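Local coordinates for protein HRI1 (Saccharomyces cerevisiae, PDB 3RBY) that is of unknown function and non-essential, but interacts with the kinase HRR25 and may interact with SEC72, at residues 155-166 / 236-245; 174-182 / 193-201. All coordinates share one frame; numbering follows the deposited sequence.

Contact 1. Residues 155-166 / 236-245. With SO4 (sulfate ion), chain F.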
loop_
_atom_site.group_PDB
_atom_site.type_symbol
_atom_site.label_atom_id
_atom_site.label_comp_id
_atom_site.label_asym_id
_atom_site.label_seq_id
_atom_site.Cartn_x
_atom_site.Cartn_y
_atom_site.Cartn_z
ATOM N N ARG A 155 21.710 2.537 3.392
ATOM C CA ARG A 155 22.387 3.681 3.976
ATOM C C ARG A 155 21.381 4.656 4.581
ATOM O O ARG A 155 20.212 4.747 4.139
ATOM C CB ARG A 155 23.211 4.400 2.915
ATOM C CG ARG A 155 22.354 5.053 1.868
ATOM C CD ARG A 155 23.194 5.646 0.760
ATOM N NE ARG A 155 22.324 6.097 -0.318
ATOM C CZ ARG A 155 22.662 7.017 -1.214
ATOM N NH1 ARG A 155 23.864 7.581 -1.159
ATOM N NH2 ARG A 155 21.796 7.376 -2.153
ATOM N N SER A 156 21.847 5.374 5.605
ATOM C CA SER A 156 21.051 6.385 6.300
ATOM C C SER A 156 21.941 7.601 6.520
ATOM O O SER A 156 22.868 7.565 7.343
ATOM C CB SER A 156 20.534 5.829 7.626
ATOM O OG SER A 156 19.709 6.764 8.310
ATOM N N ILE A 157 21.655 8.672 5.780
ATOM C CA ILE A 157 22.525 9.849 5.739
ATOM C C ILE A 157 21.715 11.133 5.886
ATOM O O ILE A 157 20.684 11.299 5.238
ATOM C CB ILE A 157 23.359 9.897 4.429
ATOM C CG1 ILE A 157 24.243 8.642 4.309
ATOM C CG2 ILE A 157 24.212 11.162 4.373
ATOM C CD1 ILE A 157 24.944 8.486 2.954
ATOM N N VAL A 158 22.163 12.030 6.758
ATOM C CA VAL A 158 21.444 13.275 6.982
ATOM C C VAL A 158 22.417 14.456 6.929
ATOM O O VAL A 158 23.485 14.409 7.555
ATOM C CB VAL A 158 20.703 13.261 8.337
ATOM C CG1 VAL A 158 19.868 14.531 8.528
ATOM C CG2 VAL A 158 19.814 12.028 8.448
ATOM N N LEU A 159 22.060 15.490 6.159
ATOM C CA LEU A 159 22.808 16.748 6.150
ATOM C C LEU A 159 21.920 17.861 6.680
ATOM O O LEU A 159 20.706 17.892 6.432
ATOM C CB LEU A 159 23.342 17.109 4.766
ATOM C CG LEU A 159 24.497 16.250 4.237
ATOM C CD1 LEU A 159 23.983 14.896 3.775
ATOM C CD2 LEU A 159 25.182 16.955 3.090
ATOM N N LYS A 160 22.537 18.758 7.437
ATOM C CA LYS A 160 21.827 19.867 8.044
ATOM C C LYS A 160 22.518 21.180 7.689
ATOM O O LYS A 160 23.750 21.294 7.735
ATOM C CB LYS A 160 21.804 19.685 9.559
ATOM C CG LYS A 160 20.814 20.561 10.315
ATOM C CD LYS A 160 20.789 20.111 11.792
ATOM C CE LYS A 160 19.844 20.958 12.654
ATOM N NZ LYS A 160 20.334 22.355 12.825
ATOM N N VAL A 161 21.716 22.178 7.349
ATOM C CA VAL A 161 22.251 23.466 6.925
ATOM C C VAL A 161 22.905 24.173 8.093
ATOM O O VAL A 161 22.309 24.291 9.179
ATOM C CB VAL A 161 21.153 24.370 6.308
ATOM C CG1 VAL A 161 21.285 25.805 6.780
ATOM C CG2 VAL A 161 21.230 24.312 4.807
ATOM N N THR A 162 24.116 24.678 7.860
ATOM C CA THR A 162 24.868 25.426 8.865
ATOM C C THR A 162 25.101 26.874 8.421
ATOM O O THR A 162 26.238 27.317 8.266
ATOM C CB THR A 162 26.227 24.765 9.162
ATOM O OG1 THR A 162 27.040 24.785 7.982
ATOM C CG2 THR A 162 26.032 23.325 9.613
ATOM N N ASP A 163 24.003 27.596 8.221
ATOM C CA ASP A 163 24.015 28.990 7.797
ATOM C C ASP A 163 22.962 29.691 8.654
ATOM O O ASP A 163 21.940 29.092 8.998
ATOM C CB ASP A 163 23.661 29.080 6.310
ATOM C CG ASP A 163 23.797 30.485 5.757
ATOM O OD1 ASP A 163 22.994 31.365 6.153
ATOM O OD2 ASP A 163 24.705 30.702 4.916
ATOM N N GLU A 164 23.213 30.934 9.040
ATOM C CA GLU A 164 22.303 31.612 9.955
ATOM C C GLU A 164 21.038 32.067 9.245
ATOM O O GLU A 164 19.989 32.225 9.867
ATOM C CB GLU A 164 22.999 32.799 10.632
ATOM C CG GLU A 164 23.930 33.600 9.717
ATOM C CD GLU A 164 24.208 35.019 10.229
ATOM O OE1 GLU A 164 24.486 35.902 9.387
ATOM O OE2 GLU A 164 24.149 35.258 11.460
ATOM N N ALA A 165 21.147 32.280 7.936
ATOM C CA ALA A 165 20.030 32.777 7.135
ATOM C C ALA A 165 19.079 31.677 6.646
ATOM O O ALA A 165 18.034 31.976 6.046
ATOM C CB ALA A 165 20.552 33.590 5.953
ATOM N N TYR A 166 19.437 30.417 6.897
ATOM C CA TYR A 166 18.676 29.294 6.347
ATOM C C TYR A 166 18.427 28.174 7.330
ATOM O O TYR A 166 19.252 27.901 8.203
ATOM C CB TYR A 166 19.423 28.675 5.179
ATOM C CG TYR A 166 19.422 29.484 3.915
ATOM C CD1 TYR A 166 18.391 29.357 2.990
ATOM C CD2 TYR A 166 20.466 30.350 3.627
ATOM C CE1 TYR A 166 18.393 30.087 1.819
ATOM C CE2 TYR A 166 20.484 31.079 2.461
ATOM C CZ TYR A 166 19.444 30.948 1.558
ATOM O OH TYR A 166 19.457 31.679 0.389
ATOM N N LEU A 236 26.302 27.630 0.002
ATOM C CA LEU A 236 25.581 27.163 1.193
ATOM C C LEU A 236 26.268 25.944 1.835
ATOM O O LEU A 236 26.509 24.920 1.177
ATOM C CB LEU A 236 24.131 26.829 0.860
ATOM C CG LEU A 236 23.041 27.528 1.684
ATOM C CD1 LEU A 236 22.076 26.522 2.254
ATOM C CD2 LEU A 236 23.604 28.391 2.799
ATOM N N ASN A 237 26.592 26.070 3.121
ATOM C CA ASN A 237 27.246 24.992 3.860
ATOM C C ASN A 237 26.246 24.076 4.548
ATOM O O ASN A 237 25.262 24.525 5.140
ATOM C CB ASN A 237 28.222 25.555 4.884
ATOM C CG ASN A 237 29.393 26.262 4.238
ATOM O OD1 ASN A 237 29.597 26.163 3.028
ATOM N ND2 ASN A 237 30.176 26.976 5.041
ATOM N N TRP A 238 26.498 22.783 4.438
ATOM C CA TRP A 238 25.731 21.802 5.170
ATOM C C TRP A 238 26.713 20.971 5.947
ATOM O O TRP A 238 27.847 20.779 5.500
ATOM C CB TRP A 238 24.981 20.885 4.215
ATOM C CG TRP A 238 24.016 21.609 3.352
ATOM C CD1 TRP A 238 24.307 22.499 2.348
ATOM C CD2 TRP A 238 22.591 21.508 3.406
ATOM N NE1 TRP A 238 23.139 22.964 1.782
ATOM C CE2 TRP A 238 22.072 22.367 2.407
ATOM C CE3 TRP A 238 21.703 20.778 4.199
ATOM C CZ2 TRP A 238 20.697 22.506 2.180
ATOM C CZ3 TRP A 238 20.340 20.920 3.985
ATOM C CH2 TRP A 238 19.848 21.779 2.979
ATOM N N GLU A 239 26.263 20.464 7.093
ATOM C CA GLU A 239 27.039 19.527 7.889
ATOM C C GLU A 239 26.391 18.144 7.806
ATOM O O GLU A 239 25.167 18.011 7.939
ATOM C CB GLU A 239 27.093 20.001 9.351
ATOM C CG GLU A 239 28.111 19.253 10.213
ATOM C CD GLU A 239 27.905 19.480 11.715
ATOM O OE1 GLU A 239 28.475 18.694 12.520
ATOM O OE2 GLU A 239 27.163 20.431 12.087
ATOM N N VAL A 240 27.199 17.119 7.562
ATOM C CA VAL A 240 26.730 15.735 7.643
ATOM C C VAL A 240 26.573 15.359 9.114
ATOM O O VAL A 240 27.572 15.092 9.795
ATOM C CB VAL A 240 27.748 14.759 7.031
ATOM C CG1 VAL A 240 27.309 13.315 7.306
ATOM C CG2 VAL A 240 27.922 15.014 5.530
ATOM N N ILE A 241 25.344 15.332 9.618
ATOM C CA ILE A 241 25.147 15.043 11.050
ATOM C C ILE A 241 24.862 13.566 11.325
ATOM O O ILE A 241 24.725 13.136 12.482
ATOM C CB ILE A 241 24.031 15.911 11.648
ATOM C CG1 ILE A 241 22.678 15.517 11.031
ATOM C CG2 ILE A 241 24.334 17.388 11.418
ATOM C CD1 ILE A 241 21.447 16.206 11.669
ATOM N N GLU A 242 24.756 12.798 10.248
ATOM C CA GLU A 242 24.532 11.362 10.332
ATOM C C GLU A 242 25.095 10.709 9.061
ATOM O O GLU A 242 24.855 11.188 7.934
ATOM C CB GLU A 242 23.033 11.056 10.484
ATOM C CG GLU A 242 22.720 9.556 10.564
ATOM C CD GLU A 242 21.231 9.259 10.753
ATOM O OE1 GLU A 242 20.442 10.201 11.006
ATOM O OE2 GLU A 242 20.843 8.074 10.647
ATOM N N TYR A 243 25.853 9.631 9.238
ATOM C CA TYR A 243 26.425 8.923 8.104
ATOM C C TYR A 243 26.561 7.420 8.364
ATOM O O TYR A 243 27.649 6.932 8.691
ATOM C CB TYR A 243 27.786 9.524 7.734
ATOM C CG TYR A 243 28.217 9.218 6.313
ATOM C CD1 TYR A 243 27.736 9.975 5.248
ATOM C CD2 TYR A 243 29.099 8.174 6.035
ATOM C CE1 TYR A 243 28.122 9.707 3.936
ATOM C CE2 TYR A 243 29.496 7.893 4.718
ATOM C CZ TYR A 243 29.004 8.666 3.675
ATOM O OH TYR A 243 29.392 8.403 2.369
ATOM N N HIS A 244 25.461 6.687 8.214
ATOM C CA HIS A 244 25.511 5.228 8.289
ATOM C C HIS A 244 25.515 4.643 6.883
ATOM O O HIS A 244 24.453 4.424 6.296
ATOM C CB HIS A 244 24.320 4.662 9.078
ATOM C CG HIS A 244 24.191 5.217 10.457
ATOM N ND1 HIS A 244 25.135 4.989 11.440
ATOM C CD2 HIS A 244 23.233 5.983 11.029
ATOM C CE1 HIS A 244 24.761 5.591 12.553
ATOM N NE2 HIS A 244 23.606 6.201 12.333
ATOM N N ALA A 245 26.706 4.394 6.345
ATOM C CA ALA A 245 26.849 3.757 5.032
ATOM C C ALA A 245 26.204 2.361 4.994
ATOM O O ALA A 245 26.123 1.651 6.013
ATOM C CB ALA A 245 28.330 3.681 4.625
ATOM O OXT ALA A 245 25.736 1.909 3.943
HETATM S S SO4 F . 21.239 1.406 -0.784
HETATM O O1 SO4 F . 21.600 2.164 0.424
HETATM O O2 SO4 F . 19.929 1.828 -1.289
HETATM O O3 SO4 F . 21.161 -0.021 -0.452
HETATM O O4 SO4 F . 22.260 1.665 -1.823
HETATM O O HOH W 1 26.486 28.806 4.289
#
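Ser-156 and His-244 begin an antiparallel pairing of strands 156-161 and 236-244, broken midway by a classic beta bulge. Ile-241 and Glu-242 together face Val-158. Val-158 O takes a 2.9 Å bond from Ile-241 N and a weak one from Glu-242 N. Beyond the bulge the register is shifted by one residue, and Lys-160 pairs with Glu-239. At the Ser-156 end, Arg-155 N donates to O1 of a sulfate ion, probably from the crystallisation liquor, at 3.0 Å.

The extra residue lets the end of the Ile-241 side chain reach Val-158 and Lys-160. Ile-241 CG1 lies between the backbone N and the carbonyl carbon (chi1 67°). CG1 and CD1 lie against Val-158 CG1, and CG2 reaches Lys-160 CB.

Glu-242 is fully extended, with CG anti to its N (chi1 179°), and this carries its carboxylate back to Ser-156. Ser-156 OG donates to Glu-242 OE2 over 2.9 Å, from above the carboxylate plane. The buried carboxylate is also held by Ser-28 OG and Asp-30 N, so both oxygens are satisfied and the sheet is tied to the 28-30 loop.

On the other face, Tyr-243 lies alongside Ile-157, whose CD1 is 3.5 Å from Tyr-243 CE1. Farther along, Val-161 CG2 sits over one face of the Trp-238 indole, a CH-pi contact. Trp-238 NE1 bonds to Lys-217 O.

After the strand, Asp-163 OD1 accepts from Ala-165 N, forming an Asx turn. One water joins the two segments here: it donates to Asp-163 OD2 at 2.7 Å and accepts from Asn-237 N at 3.0 Å.

Contact 2. Residues 174-182 / 193-201; sequences GRWIQGFLS and NFIRLLEKD
Trp-176 and Leu-198 face each other at a non-hydrogen-bonded position of an antiparallel beta hairpin, strands 176-183 and 192-199. Leu-198 CD1 is the bump. It sits over one indole face, 3.7 Å from the centroid of the Trp-176 five-membered ring, a CH-pi contact. Leu-198 CG is anti to its N (chi1 178°), and its side chain runs beside the tryptophan in the same direction.

Next on this face, Gln-178 and Arg-196 rise side by side. Gln-178 CG rests on Arg-196 CG at 3.5 Å. The arginine bends at chi2 and chi3, bringing NH2 round to Gln-178 OE1 at 2.6 Å. The oxygen lies near the guanidinium plane, while the amide and guanidinium planes are 29° apart. Phe-180 CB then packs on Phe-194 CD1 at 3.6 Å, while the Phe-180 ring leads away from its partner.

The opposite face has a low point at Gly-179. Ile-195 CG1 stands close beside the glycine, 4.0 Å from Gly-179 N. Ile-177 and Leu-197 meet at their CB atoms next to it. At one end, Asn-193 ND2 donates 3.0 Å to Leu-181 O, which lies in the amide plane of Asn-193. Asn-193 OD1 accepts from Glu-214 N, so both ends of the amide are held.

Past the end of the paired strands, Arg-175 NH2 forms a salt bridge of 2.8 Å with Asp-201 OD1, which lies over the guanidinium face.

The Gln-178 and Phe-194 face packs on strand 33-38 of the larger sheet, and Gln-178 NE2 and Arg-196 NH1 bond to Leu-24 O and Phe-22 O. The Ile-177 face turns to Tyr-222 and Val-215. Within the sheet, the hairpin lies between strands 166-173 and 205-211.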
loop_
_atom_site.group_PDB
_atom_site.type_symbol
_atom_site.label_atom_id
_atom_site.label_comp_id
_atom_site.label_asym_id
_atom_site.label_seq_id
_atom_site.Cartn_x
_atom_site.Cartn_y
_atom_site.Cartn_z
ATOM N N GLY A 174 18.592 4.734 1.686
ATOM C CA GLY A 174 18.816 3.906 0.518
ATOM C C GLY A 174 18.870 4.765 -0.732
ATOM O O GLY A 174 19.711 5.686 -0.826
ATOM N N ARG A 175 17.968 4.489 -1.678
ATOM C CA ARG A 175 17.945 5.222 -2.938
ATOM C C ARG A 175 17.122 6.504 -2.885
ATOM O O ARG A 175 17.164 7.313 -3.817
ATOM C CB ARG A 175 17.427 4.328 -4.059
ATOM C CG ARG A 175 18.352 3.161 -4.416
ATOM C CD ARG A 175 17.704 2.354 -5.527
ATOM N NE ARG A 175 18.655 1.926 -6.549
ATOM C CZ ARG A 175 19.552 0.974 -6.346
ATOM N NH1 ARG A 175 19.625 0.379 -5.159
ATOM N NH2 ARG A 175 20.382 0.631 -7.320
ATOM N N TRP A 176 16.395 6.705 -1.789
ATOM C CA TRP A 176 15.414 7.799 -1.721
ATOM C C TRP A 176 15.860 8.996 -0.872
ATOM O O TRP A 176 16.094 8.871 0.336
ATOM C CB TRP A 176 14.075 7.287 -1.195
ATOM C CG TRP A 176 13.425 6.258 -2.065
ATOM C CD1 TRP A 176 13.718 4.926 -2.114
ATOM C CD2 TRP A 176 12.340 6.467 -2.998
ATOM N NE1 TRP A 176 12.900 4.295 -3.027
ATOM C CE2 TRP A 176 12.045 5.214 -3.583
ATOM C CE3 TRP A 176 11.608 7.590 -3.402
ATOM C CZ2 TRP A 176 11.031 5.050 -4.557
ATOM C CZ3 TRP A 176 10.595 7.430 -4.368
ATOM C CH2 TRP A 176 10.318 6.171 -4.931
ATOM N N ILE A 177 15.934 10.160 -1.511
ATOM C CA ILE A 177 16.376 11.370 -0.844
ATOM C C ILE A 177 15.240 12.383 -0.775
ATOM O O ILE A 177 14.626 12.701 -1.796
ATOM C CB ILE A 177 17.559 12.019 -1.594
ATOM C CG1 ILE A 177 18.808 11.123 -1.527
ATOM C CG2 ILE A 177 17.866 13.399 -1.032
ATOM C CD1 ILE A 177 19.038 10.287 -2.777
ATOM N N GLN A 178 14.963 12.890 0.426
ATOM C CA GLN A 178 14.050 14.010 0.588
ATOM C C GLN A 178 14.741 15.121 1.365
ATOM O O GLN A 178 15.516 14.848 2.293
ATOM C CB GLN A 178 12.768 13.581 1.284
ATOM C CG GLN A 178 11.950 12.593 0.485
ATOM C CD GLN A 178 10.568 12.427 1.059
ATOM O OE1 GLN A 178 9.567 12.774 0.408
ATOM N NE2 GLN A 178 10.493 11.906 2.286
ATOM N N GLY A 179 14.470 16.361 0.969
ATOM C CA GLY A 179 15.134 17.507 1.552
ATOM C C GLY A 179 14.304 18.782 1.547
ATOM O O GLY A 179 13.360 18.928 0.759
ATOM N N PHE A 180 14.651 19.706 2.443
ATOM C CA PHE A 180 14.113 21.060 2.378
ATOM C C PHE A 180 15.212 22.114 2.586
ATOM O O PHE A 180 16.304 21.811 3.081
ATOM C CB PHE A 180 12.949 21.252 3.356
ATOM C CG PHE A 180 13.360 21.752 4.721
ATOM C CD1 PHE A 180 13.813 20.870 5.703
ATOM C CD2 PHE A 180 13.269 23.106 5.032
ATOM C CE1 PHE A 180 14.187 21.327 6.968
ATOM C CE2 PHE A 180 13.636 23.575 6.307
ATOM C CZ PHE A 180 14.095 22.678 7.272
ATOM N N LEU A 181 14.926 23.334 2.139
ATOM C CA LEU A 181 15.759 24.511 2.399
ATOM C C LEU A 181 14.820 25.708 2.511
ATOM O O LEU A 181 14.088 26.014 1.574
ATOM C CB LEU A 181 16.792 24.732 1.284
ATOM C CG LEU A 181 17.760 25.921 1.436
ATOM C CD1 LEU A 181 18.534 25.837 2.777
ATOM C CD2 LEU A 181 18.726 26.018 0.244
ATOM N N SER A 182 14.806 26.358 3.670
ATOM C CA SER A 182 13.938 27.511 3.872
ATOM C C SER A 182 14.731 28.751 4.297
ATOM O O SER A 182 15.755 28.648 4.993
ATOM C CB SER A 182 12.854 27.199 4.901
ATOM O OG SER A 182 13.411 27.077 6.195
ATOM N N ASN A 193 12.105 25.662 -0.478
ATOM C CA ASN A 193 12.689 24.731 -1.446
ATOM C C ASN A 193 12.574 23.271 -0.967
ATOM O O ASN A 193 12.804 22.977 0.212
ATOM C CB ASN A 193 14.158 25.069 -1.735
ATOM C CG ASN A 193 14.365 26.525 -2.109
ATOM O OD1 ASN A 193 14.432 26.878 -3.297
ATOM N ND2 ASN A 193 14.488 27.382 -1.092
ATOM N N PHE A 194 12.190 22.367 -1.874
ATOM C CA PHE A 194 12.118 20.945 -1.549
ATOM C C PHE A 194 12.673 20.136 -2.702
ATOM O O PHE A 194 12.614 20.559 -3.855
ATOM C CB PHE A 194 10.679 20.489 -1.306
ATOM C CG PHE A 194 9.952 21.279 -0.256
ATOM C CD1 PHE A 194 10.213 21.077 1.098
ATOM C CD2 PHE A 194 8.989 22.219 -0.623
ATOM C CE1 PHE A 194 9.532 21.810 2.076
ATOM C CE2 PHE A 194 8.303 22.955 0.343
ATOM C CZ PHE A 194 8.573 22.752 1.697
ATOM N N ILE A 195 13.204 18.964 -2.396
ATOM C CA ILE A 195 13.563 18.028 -3.442
ATOM C C ILE A 195 13.232 16.610 -3.009
ATOM O O ILE A 195 13.296 16.271 -1.811
ATOM C CB ILE A 195 15.043 18.101 -3.776
ATOM C CG1 ILE A 195 15.861 17.870 -2.510
ATOM C CG2 ILE A 195 15.376 19.457 -4.378
ATOM C CD1 ILE A 195 17.275 17.387 -2.786
ATOM N N ARG A 196 12.845 15.806 -3.991
ATOM C CA ARG A 196 12.732 14.374 -3.822
ATOM C C ARG A 196 13.578 13.800 -4.939
ATOM O O ARG A 196 13.316 14.045 -6.119
ATOM C CB ARG A 196 11.290 13.915 -3.959
ATOM C CG ARG A 196 10.777 13.196 -2.741
ATOM C CD ARG A 196 10.108 11.903 -3.105
ATOM N NE ARG A 196 8.739 12.103 -3.540
ATOM C CZ ARG A 196 7.690 12.348 -2.747
ATOM N NH1 ARG A 196 6.494 12.489 -3.297
ATOM N NH2 ARG A 196 7.808 12.458 -1.432
ATOM N N LEU A 197 14.628 13.086 -4.561
ATOM C CA LEU A 197 15.609 12.625 -5.521
ATOM C C LEU A 197 15.669 11.110 -5.429
ATOM O O LEU A 197 15.570 10.556 -4.332
ATOM C CB LEU A 197 16.971 13.201 -5.156
ATOM C CG LEU A 197 17.737 14.127 -6.089
ATOM C CD1 LEU A 197 19.118 14.325 -5.492
ATOM C CD2 LEU A 197 17.837 13.564 -7.513
ATOM N N LEU A 198 15.831 10.440 -6.567
ATOM C CA LEU A 198 15.913 8.988 -6.577
ATOM C C LEU A 198 17.159 8.554 -7.326
ATOM O O LEU A 198 17.361 8.943 -8.486
ATOM C CB LEU A 198 14.656 8.386 -7.222
ATOM C CG LEU A 198 14.545 6.860 -7.375
ATOM C CD1 LEU A 198 14.459 6.172 -6.019
ATOM C CD2 LEU A 198 13.323 6.497 -8.236
ATOM N N GLU A 199 18.010 7.773 -6.663
ATOM C CA GLU A 199 19.148 7.158 -7.346
ATOM C C GLU A 199 18.699 5.829 -7.952
ATOM O O GLU A 199 18.432 4.860 -7.235
ATOM C CB GLU A 199 20.353 6.957 -6.420
ATOM C CG GLU A 199 21.453 6.100 -7.066
ATOM C CD GLU A 199 22.686 5.912 -6.179
ATOM O OE1 GLU A 199 23.291 4.806 -6.199
ATOM O OE2 GLU A 199 23.060 6.875 -5.469
ATOM N N LYS A 200 18.605 5.816 -9.278
ATOM C CA LYS A 200 18.147 4.674 -10.058
ATOM C C LYS A 200 19.222 3.598 -10.124
ATOM O O LYS A 200 20.412 3.894 -9.957
ATOM C CB LYS A 200 17.836 5.127 -11.496
ATOM C CG LYS A 200 16.753 6.181 -11.630
ATOM C CD LYS A 200 15.375 5.588 -11.403
ATOM C CE LYS A 200 14.357 6.162 -12.372
ATOM N NZ LYS A 200 14.586 5.681 -13.764
ATOM N N ASP A 201 18.810 2.360 -10.392
ATOM C CA ASP A 201 19.756 1.261 -10.580
ATOM C C ASP A 201 20.806 1.587 -11.651
ATOM O O ASP A 201 21.901 1.034 -11.629
ATOM C CB ASP A 201 19.032 -0.045 -10.934
ATOM C CG ASP A 201 17.973 -0.440 -9.902
ATOM O OD1 ASP A 201 17.988 0.092 -8.769
ATOM O OD2 ASP A 201 17.120 -1.297 -10.235
#

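How the contacts relate
Both contacts belong to one seven-stranded antiparallel sheet, and their centres are about 13 Å apart. Contact 2 is nested within the chain loop closed by contact 1. It is a local hairpin, whereas contact 1 joins strand 156-161 to the C-terminal strand 236-244. Strand 166-173 lies between strands 156-161 and 176-183 and bonds to both. The two contacts also touch directly: Arg-155 NE is 2.7 Å from Gly-174 O, and Tyr-166 packs on Leu-181. Contact 1 thus brings the chain end back beside the first strand of this sheet. Contact 2 lies toward the ten-stranded sheet, and contact 1 at the C-terminal side of the seven-stranded one.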